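PDB 6T8S: pilin from Clostridioides difficile, which is the major type IV pilin, the subunit that probably polymerises into the long, thin pilus fibres on the bacterial surface. Local coordinates for residues Ser18-Tyr23 against Ser102-Asn107. Numbering follows the deposited sequence.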
loop_
_atom_site.group_PDB
_atom_site.type_symbol
_atom_site.label_atom_id
_atom_site.label_comp_id
_atom_site.label_asym_id
_atom_site.label_seq_id
_atom_site.Cartn_x
_atom_site.Cartn_y
_atom_site.Cartn_z
ATOM N N SER A 18 -3.355 9.560 -6.504
ATOM C CA SER A 18 -2.249 8.844 -7.183
ATOM C C SER A 18 -1.946 7.505 -6.494
ATOM O O SER A 18 -1.788 6.488 -7.184
ATOM C CB SER A 18 -1.039 9.724 -7.287
ATOM O OG SER A 18 -0.034 9.082 -8.032
ATOM N N VAL A 19 -1.910 7.481 -5.168
ATOM C CA VAL A 19 -1.718 6.221 -4.404
ATOM C C VAL A 19 -2.904 5.284 -4.658
ATOM O O VAL A 19 -2.688 4.076 -4.876
ATOM C CB VAL A 19 -1.517 6.510 -2.909
ATOM C CG1 VAL A 19 -1.491 5.220 -2.102
ATOM C CG2 VAL A 19 -0.252 7.332 -2.699
ATOM N N GLU A 20 -4.122 5.810 -4.670
ATOM C CA GLU A 20 -5.340 5.000 -4.947
ATOM C C GLU A 20 -5.226 4.353 -6.332
ATOM O O GLU A 20 -5.603 3.177 -6.468
ATOM C CB GLU A 20 -6.589 5.874 -4.894
ATOM C CG GLU A 20 -6.895 6.429 -3.529
ATOM C CD GLU A 20 -8.049 7.409 -3.517
ATOM O OE1 GLU A 20 -8.763 7.516 -4.542
ATOM O OE2 GLU A 20 -8.261 8.035 -2.463
ATOM N N SER A 21 -4.756 5.094 -7.339
ATOM C CA SER A 21 -4.598 4.569 -8.728
ATOM C C SER A 21 -3.539 3.455 -8.749
ATOM O O SER A 21 -3.767 2.383 -9.352
ATOM C CB SER A 21 -4.267 5.666 -9.702
ATOM O OG SER A 21 -4.148 5.154 -11.025
ATOM N N ASP A 22 -2.406 3.683 -8.088
ATOM C CA ASP A 22 -1.347 2.650 -7.939
ATOM C C ASP A 22 -1.931 1.422 -7.239
ATOM O O ASP A 22 -1.673 0.308 -7.708
ATOM C CB ASP A 22 -0.130 3.214 -7.200
ATOM C CG ASP A 22 0.656 4.249 -7.981
ATOM O OD1 ASP A 22 0.433 4.369 -9.220
ATOM O OD2 ASP A 22 1.504 4.929 -7.348
ATOM N N TYR A 23 -2.665 1.612 -6.147
ATOM C CA TYR A 23 -3.291 0.521 -5.358
ATOM C C TYR A 23 -4.162 -0.349 -6.280
ATOM O O TYR A 23 -4.059 -1.585 -6.257
ATOM C CB TYR A 23 -4.084 1.122 -4.196
ATOM C CG TYR A 23 -4.956 0.132 -3.471
ATOM C CD1 TYR A 23 -4.390 -0.675 -2.509
ATOM C CD2 TYR A 23 -6.307 -0.014 -3.744
ATOM C CE1 TYR A 23 -5.137 -1.613 -1.827
ATOM C CE2 TYR A 23 -7.082 -0.941 -3.047
ATOM C CZ TYR A 23 -6.484 -1.746 -2.090
ATOM O OH TYR A 23 -7.147 -2.693 -1.358
ATOM N N SER A 102 -12.142 7.484 2.864
ATOM C CA SER A 102 -13.434 7.665 2.154
ATOM C C SER A 102 -13.420 6.846 0.859
ATOM O O SER A 102 -14.463 6.309 0.474
ATOM C CB SER A 102 -13.715 9.111 1.862
ATOM O OG SER A 102 -14.027 9.794 3.054
ATOM N N ASP A 103 -12.265 6.769 0.199
ATOM C CA ASP A 103 -12.170 6.170 -1.154
ATOM C C ASP A 103 -11.987 4.655 -1.067
ATOM O O ASP A 103 -12.568 3.958 -1.914
ATOM C CB ASP A 103 -11.093 6.877 -1.976
ATOM C CG ASP A 103 -11.463 8.286 -2.397
ATOM O OD1 ASP A 103 -12.687 8.587 -2.466
ATOM O OD2 ASP A 103 -10.520 9.084 -2.635
ATOM N N ILE A 104 -11.201 4.158 -0.109
ATOM C CA ILE A 104 -10.815 2.728 0.007
ATOM C C ILE A 104 -11.746 2.013 1.007
ATOM O O ILE A 104 -11.969 0.799 0.814
ATOM C CB ILE A 104 -9.313 2.626 0.353
ATOM C CG1 ILE A 104 -8.479 3.042 -0.864
ATOM C CG2 ILE A 104 -8.923 1.248 0.876
ATOM C CD1 ILE A 104 -6.997 3.126 -0.601
ATOM N N GLY A 105 -12.213 2.719 2.034
ATOM C CA GLY A 105 -13.110 2.175 3.069
ATOM C C GLY A 105 -12.346 1.518 4.202
ATOM O O GLY A 105 -11.113 1.642 4.249
ATOM N N GLU A 106 -13.064 0.848 5.103
ATOM C CA GLU A 106 -12.526 0.368 6.400
ATOM C C GLU A 106 -11.750 -0.950 6.256
ATOM O O GLU A 106 -11.887 -1.661 5.233
ATOM C CB GLU A 106 -13.669 0.168 7.401
ATOM C CG GLU A 106 -14.543 -1.030 7.081
ATOM C CD GLU A 106 -15.405 -1.518 8.235
ATOM O OE1 GLU A 106 -15.322 -0.924 9.338
ATOM O OE2 GLU A 106 -16.209 -2.444 8.002
ATOM N N ASN A 107 -10.989 -1.284 7.305
ATOM C CA ASN A 107 -10.298 -2.585 7.494
ATOM C C ASN A 107 -9.266 -2.832 6.389
ATOM O O ASN A 107 -8.978 -4.007 6.106
ATOM C CB ASN A 107 -11.304 -3.736 7.561
ATOM C CG ASN A 107 -12.200 -3.656 8.775
ATOM O OD1 ASN A 107 -11.834 -3.057 9.784
ATOM N ND2 ASN A 107 -13.375 -4.250 8.676
#
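Glu20 and Tyr23 meet Asp103 and Ile104 in a small helix-to-helix contact of the type IV pilin fold, joining the long N-terminal helix 9-37 to the C-terminal end of helix 94-104. In pilins the long helix packs on an antiparallel sheet, and here Tyr23 reaches that sheet: its ring touches Ile135 and Leu137, and its hydroxyl is hydrogen-bonded to the carbonyl of Val136 on strand 128-138. The nearest pair of CA atoms is that of Glu20 and Ile104, 7.7 Å apart, and every contact within 4.5 Å is between side chains; together the two segments bury 205 Å². Ile104 supplies the apolar half. Its CD1 lies over one face of the Tyr23 ring, 4.5 Å from Tyr23 CD2, and the same methyl comes within 4.4 Å of Glu20 CG, so it meets both long-helix side chains at the outer limit of van der Waals contact. CB of Ile104 already points at the long helix, and the extended CG1 branch (chi2 174°) carries CD1 farther that way. Gly105, with a positive phi, is the first residue to leave the helical conformation. The polar half is a pair of acids. Their side chains cross at about a right angle, with carboxylate planes 84° apart. Lys99 forms a salt bridge to Asp103 OD2, which should offset part of the negative charge; the Glu20 side chain also packs against Lys99. Asp103 OD2 is close to both oxygens of the other acid: Glu20 OE1 is 3.0 Å from Asp103 OD2, two acceptors with no hydrogen bond between them, whereas Glu20 OE2 approaches Asp103 OD2 to 2.5 Å, a separation at which one of the two acids probably holds a proton.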